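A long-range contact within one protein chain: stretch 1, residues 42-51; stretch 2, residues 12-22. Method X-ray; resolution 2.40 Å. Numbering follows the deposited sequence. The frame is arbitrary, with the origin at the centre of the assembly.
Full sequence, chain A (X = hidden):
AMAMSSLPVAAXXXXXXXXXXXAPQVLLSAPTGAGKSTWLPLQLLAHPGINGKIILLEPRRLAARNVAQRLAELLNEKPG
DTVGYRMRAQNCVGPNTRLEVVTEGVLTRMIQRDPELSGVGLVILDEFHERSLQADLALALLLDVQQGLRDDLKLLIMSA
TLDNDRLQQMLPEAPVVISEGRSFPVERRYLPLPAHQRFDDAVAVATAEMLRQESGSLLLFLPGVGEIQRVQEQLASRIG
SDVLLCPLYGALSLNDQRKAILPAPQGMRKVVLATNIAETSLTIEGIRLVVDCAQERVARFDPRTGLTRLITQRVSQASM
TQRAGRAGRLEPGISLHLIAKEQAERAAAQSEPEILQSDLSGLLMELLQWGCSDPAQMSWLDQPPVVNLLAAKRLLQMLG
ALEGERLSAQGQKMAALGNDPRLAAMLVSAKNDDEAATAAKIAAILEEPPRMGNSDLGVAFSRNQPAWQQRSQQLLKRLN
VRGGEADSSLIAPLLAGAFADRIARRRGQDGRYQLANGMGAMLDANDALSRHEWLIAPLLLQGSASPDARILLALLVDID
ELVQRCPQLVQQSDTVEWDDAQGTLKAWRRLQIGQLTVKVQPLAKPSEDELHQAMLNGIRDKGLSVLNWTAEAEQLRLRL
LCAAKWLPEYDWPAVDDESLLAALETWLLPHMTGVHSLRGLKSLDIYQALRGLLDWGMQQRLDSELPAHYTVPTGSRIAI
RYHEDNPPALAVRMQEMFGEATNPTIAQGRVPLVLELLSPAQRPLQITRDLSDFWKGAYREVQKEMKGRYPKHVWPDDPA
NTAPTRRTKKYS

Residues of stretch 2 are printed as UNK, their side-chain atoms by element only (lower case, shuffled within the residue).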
ATOM      1  N   LEU A  42      25.549  12.764 -24.597  1.00 97.08           N
ATOM      2  CA  LEU A  42      26.758  13.469 -25.013  1.00106.24           C
ATOM      3  C   LEU A  42      26.466  14.806 -25.691  1.00112.32           C
ATOM      4  O   LEU A  42      27.227  15.764 -25.543  1.00120.23           O
ATOM      5  CB  LEU A  42      27.565  12.594 -25.968  1.00112.16           C
ATOM      6  CG  LEU A  42      28.119  11.281 -25.431  1.00114.19           C
ATOM      7  CD1 LEU A  42      28.755  10.491 -26.571  1.00117.57           C
ATOM      8  CD2 LEU A  42      29.113  11.537 -24.308  1.00116.34           C
ATOM      9  N   GLN A  43      25.371  14.867 -26.445  1.00110.08           N
ATOM     10  CA  GLN A  43      25.064  16.061 -27.238  1.00111.90           C
ATOM     11  C   GLN A  43      24.429  17.166 -26.394  1.00107.13           C
ATOM     12  O   GLN A  43      24.484  18.342 -26.752  1.00107.71           O
ATOM     13  CB  GLN A  43      24.165  15.715 -28.447  1.00115.61           C
ATOM     14  CG  GLN A  43      24.807  14.802 -29.533  1.00128.76           C
ATOM     15  CD  GLN A  43      25.377  13.473 -29.023  1.00127.71           C
ATOM     16  OE1 GLN A  43      25.176  13.095 -27.875  1.00127.83           O
ATOM     17  NE2 GLN A  43      26.131  12.788 -29.873  1.00126.72           N
ATOM     18  N   LEU A  44      23.857  16.788 -25.257  1.00101.62           N
ATOM     19  CA  LEU A  44      23.396  17.759 -24.273  1.00 95.17           C
ATOM     20  C   LEU A  44      24.585  18.208 -23.408  1.00 98.79           C
ATOM     21  O   LEU A  44      24.570  19.282 -22.804  1.00105.98           O
ATOM     22  CB  LEU A  44      22.280  17.158 -23.409  1.00 81.26           C
ATOM     23  CG  LEU A  44      21.075  16.592 -24.166  1.00 74.33           C
ATOM     24  CD1 LEU A  44      19.964  16.185 -23.224  1.00 67.20           C
ATOM     25  CD2 LEU A  44      20.546  17.579 -25.181  1.00 77.76           C
ATOM     26  N   LEU A  45      25.617  17.372 -23.368  1.00 94.42           N
ATOM     27  CA  LEU A  45      26.841  17.680 -22.642  1.00 89.85           C
ATOM     28  C   LEU A  45      27.668  18.703 -23.413  1.00 92.83           C
ATOM     29  O   LEU A  45      28.210  19.643 -22.833  1.00 92.87           O
ATOM     30  CB  LEU A  45      27.647  16.403 -22.411  1.00 88.23           C
ATOM     31  CG  LEU A  45      28.795  16.521 -21.421  1.00 89.68           C
ATOM     32  CD1 LEU A  45      28.239  16.989 -20.090  1.00 86.30           C
ATOM     33  CD2 LEU A  45      29.524  15.193 -21.281  1.00 89.74           C
ATOM     34  N   ALA A  46      27.741  18.504 -24.729  1.00 97.09           N
ATOM     35  CA  ALA A  46      28.496  19.362 -25.631  1.00103.39           C
ATOM     36  C   ALA A  46      27.747  20.657 -25.927  1.00106.51           C
ATOM     37  O   ALA A  46      28.338  21.631 -26.392  1.00113.84           O
ATOM     38  CB  ALA A  46      28.800  18.619 -26.917  1.00 96.63           C
ATOM     39  N   HIS A  47      26.443  20.658 -25.654  1.00106.86           N
ATOM     40  CA  HIS A  47      25.604  21.851 -25.821  1.00112.35           C
ATOM     41  C   HIS A  47      25.876  22.883 -24.727  1.00116.41           C
ATOM     42  O   HIS A  47      25.708  22.590 -23.537  1.00112.56           O
ATOM     43  CB  HIS A  47      24.116  21.475 -25.818  1.00111.85           C
ATOM     44  CG  HIS A  47      23.193  22.644 -25.992  1.00115.01           C
ATOM     45  ND1 HIS A  47      23.187  23.429 -27.126  1.00119.93           N
ATOM     46  CD2 HIS A  47      22.238  23.156 -25.178  1.00112.29           C
ATOM     47  CE1 HIS A  47      22.273  24.375 -27.003  1.00118.74           C
ATOM     48  NE2 HIS A  47      21.682  24.231 -25.830  1.00114.28           N
ATOM     49  N   PRO A  48      26.277  24.104 -25.134  1.00121.53           N
ATOM     50  CA  PRO A  48      26.689  25.173 -24.216  1.00123.54           C
ATOM     51  C   PRO A  48      25.542  25.692 -23.348  1.00123.58           C
ATOM     52  O   PRO A  48      25.792  26.341 -22.332  1.00124.86           O
ATOM     53  CB  PRO A  48      27.199  26.267 -25.161  1.00127.56           C
ATOM     54  CG  PRO A  48      26.461  26.039 -26.422  1.00126.51           C
ATOM     55  CD  PRO A  48      26.300  24.550 -26.538  1.00123.09           C
ATOM     56  N   GLY A  49      24.306  25.401 -23.741  1.00122.94           N
ATOM     57  CA  GLY A  49      23.146  25.808 -22.968  1.00120.56           C
ATOM     58  C   GLY A  49      23.081  25.146 -21.603  1.00117.24           C
ATOM     59  O   GLY A  49      22.602  25.743 -20.636  1.00115.58           O
ATOM     60  N   ILE A  50      23.561  23.906 -21.527  1.00117.36           N
ATOM     61  CA  ILE A  50      23.597  23.157 -20.271  1.00117.45           C
ATOM     62  C   ILE A  50      24.865  23.504 -19.487  1.00121.49           C
ATOM     63  O   ILE A  50      25.964  23.514 -20.047  1.00124.52           O
ATOM     64  CB  ILE A  50      23.523  21.626 -20.519  1.00 85.60           C
ATOM     65  CG1 ILE A  50      22.068  21.166 -20.630  1.00 82.07           C
ATOM     66  CG2 ILE A  50      24.207  20.856 -19.402  1.00 84.50           C
ATOM     67  CD1 ILE A  50      21.323  21.710 -21.837  1.00 84.94           C
ATOM     68  N   ASN A  51      24.709  23.796 -18.196  1.00121.27           N
ATOM     69  CA  ASN A  51      25.838  24.232 -17.376  1.00124.79           C
ATOM     70  C   ASN A  51      26.273  23.223 -16.313  1.00118.92           C
ATOM     71  O   ASN A  51      25.584  23.025 -15.312  1.00116.41           O
ATOM     72  CB  ASN A  51      25.513  25.569 -16.695  1.00131.04           C
ATOM     73  CG  ASN A  51      25.575  26.747 -17.653  1.00137.68           C
ATOM     74  OD1 ASN A  51      25.450  26.585 -18.867  1.00138.15           O
ATOM     75  ND2 ASN A  51      25.773  27.944 -17.107  1.00142.18           N
ATOM     76  N   UNK A  12      15.529  14.809 -33.838  1.00 95.71           N
ATOM     77  CA  UNK A  12      14.617  15.468 -32.916  1.00 95.30           C
ATOM     78  C   UNK A  12      15.409  16.383 -31.966  1.00 93.56           C
ATOM     79  O   UNK A  12      14.833  17.197 -31.241  1.00 94.00           O
ATOM     80  c   UNK A  12      13.776  14.416 -32.140  1.00110.11           C
ATOM     81  c   UNK A  12      12.561  15.053 -31.504  1.00106.69           C
ATOM     82  c   UNK A  12      14.620  13.675 -31.110  1.00106.32           C
ATOM     83  N   UNK A  13      16.736  16.266 -32.021  1.00 95.41           N
ATOM     84  CA  UNK A  13      17.658  17.005 -31.147  1.00 91.36           C
ATOM     85  C   UNK A  13      17.515  18.535 -31.154  1.00 91.11           C
ATOM     86  O   UNK A  13      17.553  19.154 -30.087  1.00 90.70           O
ATOM     87  c   UNK A  13      21.564  17.006 -31.264  1.00 97.98           C
ATOM     88  c   UNK A  13      19.108  16.641 -31.496  1.00 93.54           C
ATOM     89  c   UNK A  13      20.198  17.418 -30.753  1.00 93.89           C
ATOM     90  c   UNK A  13      20.091  17.210 -29.245  1.00 88.24           C
ATOM     91  N   UNK A  14      17.372  19.156 -32.341  1.00 90.25           N
ATOM     92  CA  UNK A  14      17.227  20.615 -32.302  1.00 94.29           C
ATOM     93  C   UNK A  14      15.975  21.076 -31.552  1.00 97.51           C
ATOM     94  O   UNK A  14      16.048  22.040 -30.793  1.00 98.98           O
ATOM     95  c   UNK A  14      17.843  19.880 -34.496  1.00 92.71           C
ATOM     96  c   UNK A  14      17.154  21.001 -33.784  1.00 94.30           C
ATOM     97  c   UNK A  14      17.462  18.657 -33.725  1.00 92.20           C
ATOM     98  N   UNK A  15      14.853  20.392 -31.754  1.00102.80           N
ATOM     99  CA  UNK A  15      13.623  20.699 -31.021  1.00107.85           C
ATOM    100  C   UNK A  15      13.835  20.586 -29.512  1.00103.04           C
ATOM    101  O   UNK A  15      13.262  21.353 -28.732  1.00100.11           O
ATOM    102  c   UNK A  15      12.486  19.771 -31.462  1.00115.60           C
ATOM    103  o   UNK A  15      10.319  17.923 -31.635  1.00130.68           O
ATOM    104  c   UNK A  15      11.208  19.899 -30.635  1.00121.41           C
ATOM    105  o   UNK A  15       8.911  19.537 -31.157  1.00130.02           O
ATOM    106  c   UNK A  15      10.065  19.059 -31.181  1.00127.35           C
ATOM    107  N   UNK A  16      14.669  19.626 -29.119  1.00105.76           N
ATOM    108  CA  UNK A  16      14.955  19.353 -27.714  1.00100.75           C
ATOM    109  C   UNK A  16      15.805  20.446 -27.070  1.00 95.50           C
ATOM    110  O   UNK A  16      15.544  20.861 -25.939  1.00 91.94           O
ATOM    111  c   UNK A  16      14.157  17.120 -25.786  1.00 97.07           C
ATOM    112  c   UNK A  16      15.665  18.007 -27.567  1.00101.83           C
ATOM    113  c   UNK A  16      16.441  16.145 -26.085  1.00101.59           C
ATOM    114  c   UNK A  16      15.599  17.401 -26.167  1.00100.46           C
ATOM    115  N   UNK A  17      16.827  20.895 -27.790  1.00 93.75           N
ATOM    116  CA  UNK A  17      17.700  21.940 -27.283  1.00 88.75           C
ATOM    117  C   UNK A  17      16.910  23.224 -27.057  1.00 85.94           C
ATOM    118  O   UNK A  17      17.091  23.889 -26.040  1.00 79.24           O
ATOM    119  c   UNK A  17      19.762  20.975 -28.470  1.00 81.26           C
ATOM    120  c   UNK A  17      20.266  20.455 -27.155  1.00 78.67           C
ATOM    121  c   UNK A  17      18.859  22.185 -28.244  1.00 91.65           C
ATOM    122  c   UNK A  17      20.916  21.338 -29.386  1.00 85.86           C
ATOM    123  N   UNK A  18      16.023  23.556 -27.994  1.00 87.07           N
ATOM    124  CA  UNK A  18      15.173  24.744 -27.878  1.00 91.55           C
ATOM    125  C   UNK A  18      14.279  24.682 -26.634  1.00 88.91           C
ATOM    126  O   UNK A  18      14.160  25.664 -25.900  1.00 89.53           O
ATOM    127  c   UNK A  18      13.385  26.148 -28.952  1.00 87.34           C
ATOM    128  c   UNK A  18      14.283  24.935 -29.123  1.00 85.02           C
ATOM    129  o   UNK A  18      15.106  25.115 -30.283  1.00 96.04           O
ATOM    130  N   UNK A  19      13.658  23.528 -26.399  1.00 84.30           N
ATOM    131  CA  UNK A  19      12.829  23.332 -25.208  1.00 84.61           C
ATOM    132  C   UNK A  19      13.682  23.252 -23.945  1.00 84.35           C
ATOM    133  O   UNK A  19      13.282  23.722 -22.874  1.00 83.59           O
ATOM    134  c   UNK A  19      11.979  22.070 -25.346  1.00 83.53           C
ATOM    135  N   UNK A  20      14.857  22.645 -24.081  1.00 84.97           N
ATOM    136  CA  UNK A  20      15.776  22.483 -22.965  1.00 86.06           C
ATOM    137  C   UNK A  20      16.141  23.839 -22.357  1.00 89.86           C
ATOM    138  O   UNK A  20      16.099  24.016 -21.135  1.00 85.06           O
ATOM    139  c   UNK A  20      17.549  20.670 -22.464  1.00 80.67           C
ATOM    140  c   UNK A  20      16.398  19.895 -21.852  1.00 71.75           C
ATOM    141  c   UNK A  20      18.483  19.735 -23.197  1.00 81.54           C
ATOM    142  c   UNK A  20      17.032  21.736 -23.429  1.00 86.16           C
ATOM    143  N   UNK A  21      16.463  24.795 -23.227  1.00 94.71           N
ATOM    144  CA  UNK A  21      16.858  26.139 -22.822  1.00 97.59           C
ATOM    145  C   UNK A  21      15.657  27.084 -22.721  1.00 99.46           C
ATOM    146  O   UNK A  21      15.789  28.289 -22.936  1.00106.54           O
ATOM    147  o   UNK A  21      19.430  25.740 -25.347  1.00101.58           O
ATOM    148  c   UNK A  21      18.976  25.717 -24.183  1.00 98.82           C
ATOM    149  o   UNK A  21      19.384  24.914 -23.321  1.00 95.97           O
ATOM    150  c   UNK A  21      17.878  26.711 -23.817  1.00100.85           C
ATOM    151  N   UNK A  22      14.488  26.534 -22.407  1.00 95.48           N
ATOM    152  CA  UNK A  22      13.250  27.312 -22.336  1.00 97.20           C
ATOM    153  C   UNK A  22      12.441  27.000 -21.083  1.00 93.21           C
ATOM    154  O   UNK A  22      11.821  27.890 -20.495  1.00 94.47           O
ATOM    155  c   UNK A  22      12.382  27.053 -23.573  1.00100.52           C
ATOM    156  s   UNK A  22      10.720  27.775 -23.498  1.00135.20           S
TER

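Position 12 carries three carbons, one bonded to CA and bearing the other two, and lies out of reach of stretch 1: Val12. Val12 O accepts a hydrogen bond from the backbone N of position 16 at 3.2 Å.

Position 13 has four carbons, forked at the second. CB points toward stretch 1, and one terminal methyl comes 4.0 Å from Gln43 CB while the other lies 4.1 Å from Leu44 CD2. This is Leu13.

At position 14 three carbons close a ring onto the backbone N, which marks Pro14; it touches nothing on stretch 1. Position 15 has three carbons in a row, the third holding two oxygens, and is exposed and distant: Glu15.

Position 16 again shows four carbons forked at the second. CB points sideways, but the end comes nearer, reaching Leu44 CD2 at 4.4 Å, a marginal touch by Leu16.

Position 17 repeats that fork with chi1 m and chi2 t. One methyl packs 3.5 Å from Leu44 CD2 and sits over a face of the His47 ring, 4.0 Å from its centroid and 16° off the normal; the other approaches His47 ND1 at 3.8 Å. The residue is Leu17, whose CD2 makes the CH-pi contact.

Position 18 has one carbon carrying an oxygen and a carbon, with CB directed away: Thr18. Its OG1 donates to Pro14 O at 3.3 Å, so the hydroxyl is spent on its own helix. Position 19 bears a single carbon, beyond reach: Ala19.

Position 20, four carbons forked at the second, points toward stretch 1, with one methyl 3.6 Å from Leu44 CD2 and 3.7 Å from Ile50 CD1. It is Leu20, with chi1 between wells at -138°.

Position 21 has two carbons, the second carrying two oxygens, one of them 2.8 Å from His47 NE2. That is Asp21, first to leave helical phi/psi; His47 NE2 donates to its OD2 at 162°, near the ring plane.

Position 22, one carbon then sulfur, is Cys22, out of contact.

The rule is a greasy helix face finished by a polar clasp. Leu44 CD2 is the shared knob, meeting leucines 13, 16, 17 and 20, and Ile50 extends the patch at Leu20. His47 joins the two chemistries, its ring face covered by Leu17 and its edge bonded to Asp21. The turn from His47 to Ile50 brings Gly49 close: an ideal CB there would lie 2.6 Å from Asp21 OD1 and 2.4 Å from His47 NE2, so the bare backbone leaves room for the clasp.

Stretch 2 12-22: VLPELLTALDC
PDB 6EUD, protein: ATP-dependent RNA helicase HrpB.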